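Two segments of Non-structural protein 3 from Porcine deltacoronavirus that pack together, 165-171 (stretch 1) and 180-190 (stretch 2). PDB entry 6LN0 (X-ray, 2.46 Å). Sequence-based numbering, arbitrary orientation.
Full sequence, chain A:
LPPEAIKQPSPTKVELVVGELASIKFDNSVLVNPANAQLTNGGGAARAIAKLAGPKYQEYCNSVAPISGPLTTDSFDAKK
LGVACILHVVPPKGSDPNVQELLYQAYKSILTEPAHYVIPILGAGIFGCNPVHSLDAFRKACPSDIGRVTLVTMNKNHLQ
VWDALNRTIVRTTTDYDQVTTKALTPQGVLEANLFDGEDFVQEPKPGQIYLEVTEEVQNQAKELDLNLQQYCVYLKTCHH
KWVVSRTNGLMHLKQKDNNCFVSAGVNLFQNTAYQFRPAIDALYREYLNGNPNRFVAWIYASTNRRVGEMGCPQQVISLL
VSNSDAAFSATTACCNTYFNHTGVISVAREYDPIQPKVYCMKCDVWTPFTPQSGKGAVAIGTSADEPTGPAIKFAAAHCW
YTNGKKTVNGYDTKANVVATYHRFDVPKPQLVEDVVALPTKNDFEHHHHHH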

ATOM      1  N   LEU A 165       0.382   3.745  22.022  1.00 72.55           N
ATOM      2  CA  LEU A 165       0.999   5.028  21.713  1.00 70.68           C
ATOM      3  C   LEU A 165       2.146   4.916  20.717  1.00 67.22           C
ATOM      4  O   LEU A 165       2.552   5.937  20.154  1.00 70.66           O
ATOM      5  N   ASN A 166       2.678   3.717  20.488  1.00 65.46           N
ATOM      6  CA  ASN A 166       3.726   3.504  19.497  1.00 70.08           C
ATOM      7  C   ASN A 166       3.221   2.718  18.291  1.00 72.41           C
ATOM      8  O   ASN A 166       4.011   2.078  17.588  1.00 69.46           O
ATOM      9  N   ARG A 167       1.916   2.760  18.043  1.00 68.94           N
ATOM     10  CA  ARG A 167       1.325   2.129  16.882  1.00 67.73           C
ATOM     11  C   ARG A 167       0.401   3.115  16.192  1.00 64.06           C
ATOM     12  O   ARG A 167      -0.242   3.948  16.841  1.00 61.37           O
ATOM     13  N   THR A 168       0.369   3.029  14.869  1.00 65.86           N
ATOM     14  CA  THR A 168      -0.468   3.877  14.036  1.00 63.46           C
ATOM     15  C   THR A 168      -1.557   3.024  13.392  1.00 56.49           C
ATOM     16  O   THR A 168      -1.313   1.883  12.981  1.00 57.02           O
ATOM     17  N   ILE A 169      -2.759   3.574  13.334  1.00 55.36           N
ATOM     18  CA  ILE A 169      -3.933   2.854  12.849  1.00 56.18           C
ATOM     19  C   ILE A 169      -4.008   2.961  11.326  1.00 55.58           C
ATOM     20  O   ILE A 169      -4.059   4.063  10.773  1.00 55.76           O
ATOM     21  N   VAL A 170      -4.016   1.818  10.646  1.00 54.23           N
ATOM     22  CA  VAL A 170      -3.912   1.754   9.194  1.00 52.20           C
ATOM     23  C   VAL A 170      -5.060   0.920   8.639  1.00 53.88           C
ATOM     24  O   VAL A 170      -5.316  -0.187   9.124  1.00 54.00           O
ATOM     25  N   ARG A 171      -5.736   1.438   7.612  1.00 51.48           N
ATOM     26  CA  ARG A 171      -6.762   0.693   6.887  1.00 46.20           C
ATOM     27  C   ARG A 171      -6.137   0.098   5.638  1.00 45.53           C
ATOM     28  O   ARG A 171      -5.528   0.821   4.844  1.00 45.93           O
ATOM     29  N   THR A 180      -9.440  -4.125   6.254  1.00 53.51           N
ATOM     30  CA  THR A 180      -9.013  -4.434   7.607  1.00 48.38           C
ATOM     31  C   THR A 180      -8.269  -3.251   8.194  1.00 50.97           C
ATOM     32  O   THR A 180      -7.349  -2.721   7.564  1.00 54.29           O
ATOM     33  N   THR A 181      -8.659  -2.867   9.405  1.00 46.81           N
ATOM     34  CA  THR A 181      -8.030  -1.787  10.150  1.00 56.39           C
ATOM     35  C   THR A 181      -7.034  -2.381  11.140  1.00 53.75           C
ATOM     36  O   THR A 181      -7.419  -3.167  12.007  1.00 56.36           O
ATOM     37  N   LYS A 182      -5.768  -1.997  11.014  1.00 54.95           N
ATOM     38  CA  LYS A 182      -4.689  -2.539  11.829  1.00 53.97           C
ATOM     39  C   LYS A 182      -4.014  -1.435  12.637  1.00 59.32           C
ATOM     40  O   LYS A 182      -3.998  -0.266  12.235  1.00 59.33           O
ATOM     41  N   ALA A 183      -3.459  -1.821  13.787  1.00 58.66           N
ATOM     42  CA  ALA A 183      -2.546  -0.979  14.556  1.00 60.73           C
ATOM     43  C   ALA A 183      -1.141  -1.499  14.297  1.00 62.00           C
ATOM     44  O   ALA A 183      -0.805  -2.608  14.715  1.00 66.82           O
ATOM     45  N   LEU A 184      -0.323  -0.727  13.597  1.00 56.63           N
ATOM     46  CA  LEU A 184       0.973  -1.228  13.162  1.00 60.54           C
ATOM     47  C   LEU A 184       2.095  -0.463  13.845  1.00 68.66           C
ATOM     48  O   LEU A 184       1.973   0.741  14.095  1.00 70.47           O
ATOM     49  N   THR A 185       3.183  -1.176  14.158  1.00 67.34           N
ATOM     50  CA  THR A 185       4.398  -0.518  14.612  1.00 71.21           C
ATOM     51  C   THR A 185       5.145   0.026  13.401  1.00 72.07           C
ATOM     52  O   THR A 185       4.971  -0.468  12.285  1.00 66.63           O
ATOM     53  N   PRO A 186       5.987   1.051  13.588  1.00 76.48           N
ATOM     54  CA  PRO A 186       6.753   1.573  12.445  1.00 68.14           C
ATOM     55  C   PRO A 186       7.498   0.463  11.716  1.00 70.41           C
ATOM     56  O   PRO A 186       7.805   0.594  10.528  1.00 76.91           O
ATOM     57  N   GLN A 187       7.759  -0.654  12.403  1.00 72.14           N
ATOM     58  CA  GLN A 187       8.304  -1.821  11.717  1.00 71.52           C
ATOM     59  C   GLN A 187       7.225  -2.549  10.925  1.00 72.58           C
ATOM     60  O   GLN A 187       7.432  -2.897   9.757  1.00 72.28           O
ATOM     61  N   GLY A 188       6.071  -2.806  11.551  1.00 70.66           N
ATOM     62  CA  GLY A 188       4.991  -3.483  10.854  1.00 66.35           C
ATOM     63  C   GLY A 188       4.534  -2.746   9.610  1.00 67.75           C
ATOM     64  O   GLY A 188       4.133  -3.376   8.624  1.00 62.49           O
ATOM     65  N   VAL A 189       4.609  -1.408   9.631  1.00 65.05           N
ATOM     66  CA  VAL A 189       4.194  -0.603   8.485  1.00 64.86           C
ATOM     67  C   VAL A 189       5.009  -0.972   7.251  1.00 70.49           C
ATOM     68  O   VAL A 189       4.457  -1.158   6.158  1.00 67.85           O
ATOM     69  N   LEU A 190       6.327  -1.110   7.407  1.00 66.85           N
ATOM     70  CA  LEU A 190       7.151  -1.494   6.269  1.00 67.04           C
ATOM     71  C   LEU A 190       6.989  -2.969   5.930  1.00 69.29           C
ATOM     72  O   LEU A 190       7.099  -3.356   4.760  1.00 67.80           O
TER

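The two segments pair as antiparallel β-strands, with backbone hydrogen bonds at their centre and side chains packing in ladders on both faces of the sheet. Thr 168 and Leu 184 form one hydrogen-bonded pair (N to O 2.9 Å in each direction), and Val 170 and Lys 182 form another, with Val 170 N 2.6 Å from Lys 182 O and Lys 182 N 2.7 Å from Val 170 O.

These four residues share a face. There Val 170 (t) is buried and sets CG2 4.0 Å from CD1 of Leu 184 (m, t), a diagonal apolar contact. Thr 168 (p) adds a weak hydrogen bond from OG1 to Leu 184 O (3.4 Å). Lys 182 leads its amine away to a partner elsewhere in the structure.

On the other face, Ile 169 (m, m) reaches both Ala 183 (CD1 to CB 3.7 Å) and Thr 181 (CG2 to CG2 3.5 Å). Two arginines add polar links: Arg 171 (m) donates from NE to Thr 181 (m) OG1 at 3.1 Å, and Arg 167 (m, t) from NE to Ala 183 O, also at 3.1 Å. CG2 of Thr 185 (p) covers one face of the Arg 167 guanidinium, 3.7 Å from CZ, leaving Thr 185 OG1 to cap the helix by accepting from Gly 188 N (3.0 Å).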

ATOM      1  CB  LEU A 165       1.492   5.687  23.001  1.00 70.86           C
ATOM      2  CG  LEU A 165       0.437   6.530  23.713  1.00 72.44           C
ATOM      3  CD1 LEU A 165       0.888   6.859  25.127  1.00 77.15           C
ATOM      4  CD2 LEU A 165       0.159   7.795  22.929  1.00 69.24           C
ATOM      5  CB  ASN A 166       4.923   2.808  20.141  1.00 64.95           C
ATOM      6  CG  ASN A 166       5.329   3.470  21.445  1.00 71.80           C
ATOM      7  OD1 ASN A 166       5.273   2.858  22.512  1.00 67.99           O
ATOM      8  ND2 ASN A 166       5.700   4.748  21.367  1.00 72.70           N
ATOM      9  CB  ARG A 167       0.577   0.860  17.277  1.00 67.07           C
ATOM     10  CG  ARG A 167       1.518  -0.222  17.776  1.00 71.80           C
ATOM     11  CD  ARG A 167       0.766  -1.380  18.373  1.00 71.87           C
ATOM     12  NE  ARG A 167       0.752  -2.506  17.449  1.00 74.66           N
ATOM     13  CZ  ARG A 167       1.286  -3.695  17.709  1.00 81.65           C
ATOM     14  NH1 ARG A 167       1.878  -3.925  18.880  1.00 82.08           N
ATOM     15  NH2 ARG A 167       1.225  -4.656  16.795  1.00 78.04           N
ATOM     16  CB  THR A 168       0.373   4.598  12.970  1.00 67.69           C
ATOM     17  OG1 THR A 168       1.369   3.705  12.453  1.00 68.11           O
ATOM     18  CG2 THR A 168       1.084   5.815  13.574  1.00 61.44           C
ATOM     19  CB  ILE A 169      -5.199   3.404  13.513  1.00 56.40           C
ATOM     20  CG1 ILE A 169      -4.959   3.508  15.022  1.00 52.74           C
ATOM     21  CG2 ILE A 169      -6.377   2.506  13.232  1.00 53.07           C
ATOM     22  CD1 ILE A 169      -4.791   2.158  15.680  1.00 48.63           C
ATOM     23  CB  VAL A 170      -2.571   1.146   8.751  1.00 54.80           C
ATOM     24  CG1 VAL A 170      -2.474   1.166   7.215  1.00 50.88           C
ATOM     25  CG2 VAL A 170      -1.417   1.878   9.401  1.00 52.21           C
ATOM     26  CB  ARG A 171      -7.942   1.589   6.513  1.00 48.20           C
ATOM     27  CG  ARG A 171      -8.451   2.423   7.684  1.00 52.75           C
ATOM     28  CD  ARG A 171      -9.914   2.753   7.543  1.00 53.02           C
ATOM     29  NE  ARG A 171     -10.759   1.564   7.672  1.00 60.57           N
ATOM     30  CZ  ARG A 171     -12.056   1.514   7.350  1.00 58.41           C
ATOM     31  NH1 ARG A 171     -12.671   2.588   6.862  1.00 48.71           N
ATOM     32  NH2 ARG A 171     -12.736   0.379   7.506  1.00 54.26           N
ATOM     33  CB  THR A 180      -8.130  -5.664   7.648  1.00 48.70           C
ATOM     34  OG1 THR A 180      -8.889  -6.782   7.199  1.00 51.75           O
ATOM     35  CG2 THR A 180      -7.687  -5.931   9.094  1.00 51.67           C
ATOM     36  CB  THR A 181      -9.086  -0.969  10.894  1.00 59.56           C
ATOM     37  OG1 THR A 181     -10.060  -0.471   9.960  1.00 63.24           O
ATOM     38  CG2 THR A 181      -8.434   0.180  11.653  1.00 55.78           C
ATOM     39  CB  LYS A 182      -3.642  -3.232  10.962  1.00 54.38           C
ATOM     40  CG  LYS A 182      -4.201  -3.838   9.681  1.00 57.41           C
ATOM     41  CD  LYS A 182      -3.213  -4.793   9.032  1.00 55.50           C
ATOM     42  CE  LYS A 182      -3.921  -5.865   8.217  1.00 56.51           C
ATOM     43  NZ  LYS A 182      -3.111  -7.121   8.041  1.00 57.03           N
ATOM     44  CB  ALA A 183      -2.872  -1.032  16.045  1.00 60.47           C
ATOM     45  CB  LEU A 184       1.131  -1.118  11.643  1.00 63.42           C
ATOM     46  CG  LEU A 184       0.187  -1.929  10.753  1.00 59.84           C
ATOM     47  CD1 LEU A 184       0.463  -1.607   9.293  1.00 60.42           C
ATOM     48  CD2 LEU A 184       0.321  -3.417  10.999  1.00 58.67           C
ATOM     49  CB  THR A 185       5.293  -1.485  15.396  1.00 70.09           C
ATOM     50  OG1 THR A 185       6.181  -2.170  14.502  1.00 68.79           O
ATOM     51  CG2 THR A 185       4.471  -2.511  16.147  1.00 70.43           C
ATOM     52  CB  PRO A 186       7.704   2.584  13.095  1.00 72.26           C
ATOM     53  CG  PRO A 186       6.961   3.049  14.330  1.00 64.89           C
ATOM     54  CD  PRO A 186       6.213   1.835  14.820  1.00 69.05           C
ATOM     55  CB  GLN A 187       8.957  -2.780  12.708  1.00 71.43           C
ATOM     56  CG  GLN A 187       9.508  -4.050  12.046  1.00 67.65           C
ATOM     57  CD  GLN A 187      10.614  -3.757  11.034  1.00 78.33           C
ATOM     58  OE1 GLN A 187      11.190  -2.664  11.020  1.00 77.84           O
ATOM     59  NE2 GLN A 187      10.915  -4.737  10.181  1.00 76.14           N
ATOM     60  CB  VAL A 189       4.308   0.897   8.817  1.00 63.51           C
ATOM     61  CG1 VAL A 189       4.265   1.727   7.547  1.00 62.57           C
ATOM     62  CG2 VAL A 189       3.198   1.313   9.770  1.00 61.89           C
ATOM     63  CB  LEU A 190       8.616  -1.155   6.542  1.00 71.19           C
ATOM     64  CG  LEU A 190       9.567  -1.580   5.420  1.00 75.07           C
ATOM     65  CD1 LEU A 190       9.953  -0.387   4.544  1.00 74.20           C
ATOM     66  CD2 LEU A 190      10.797  -2.272   5.996  1.00 75.48           C
TER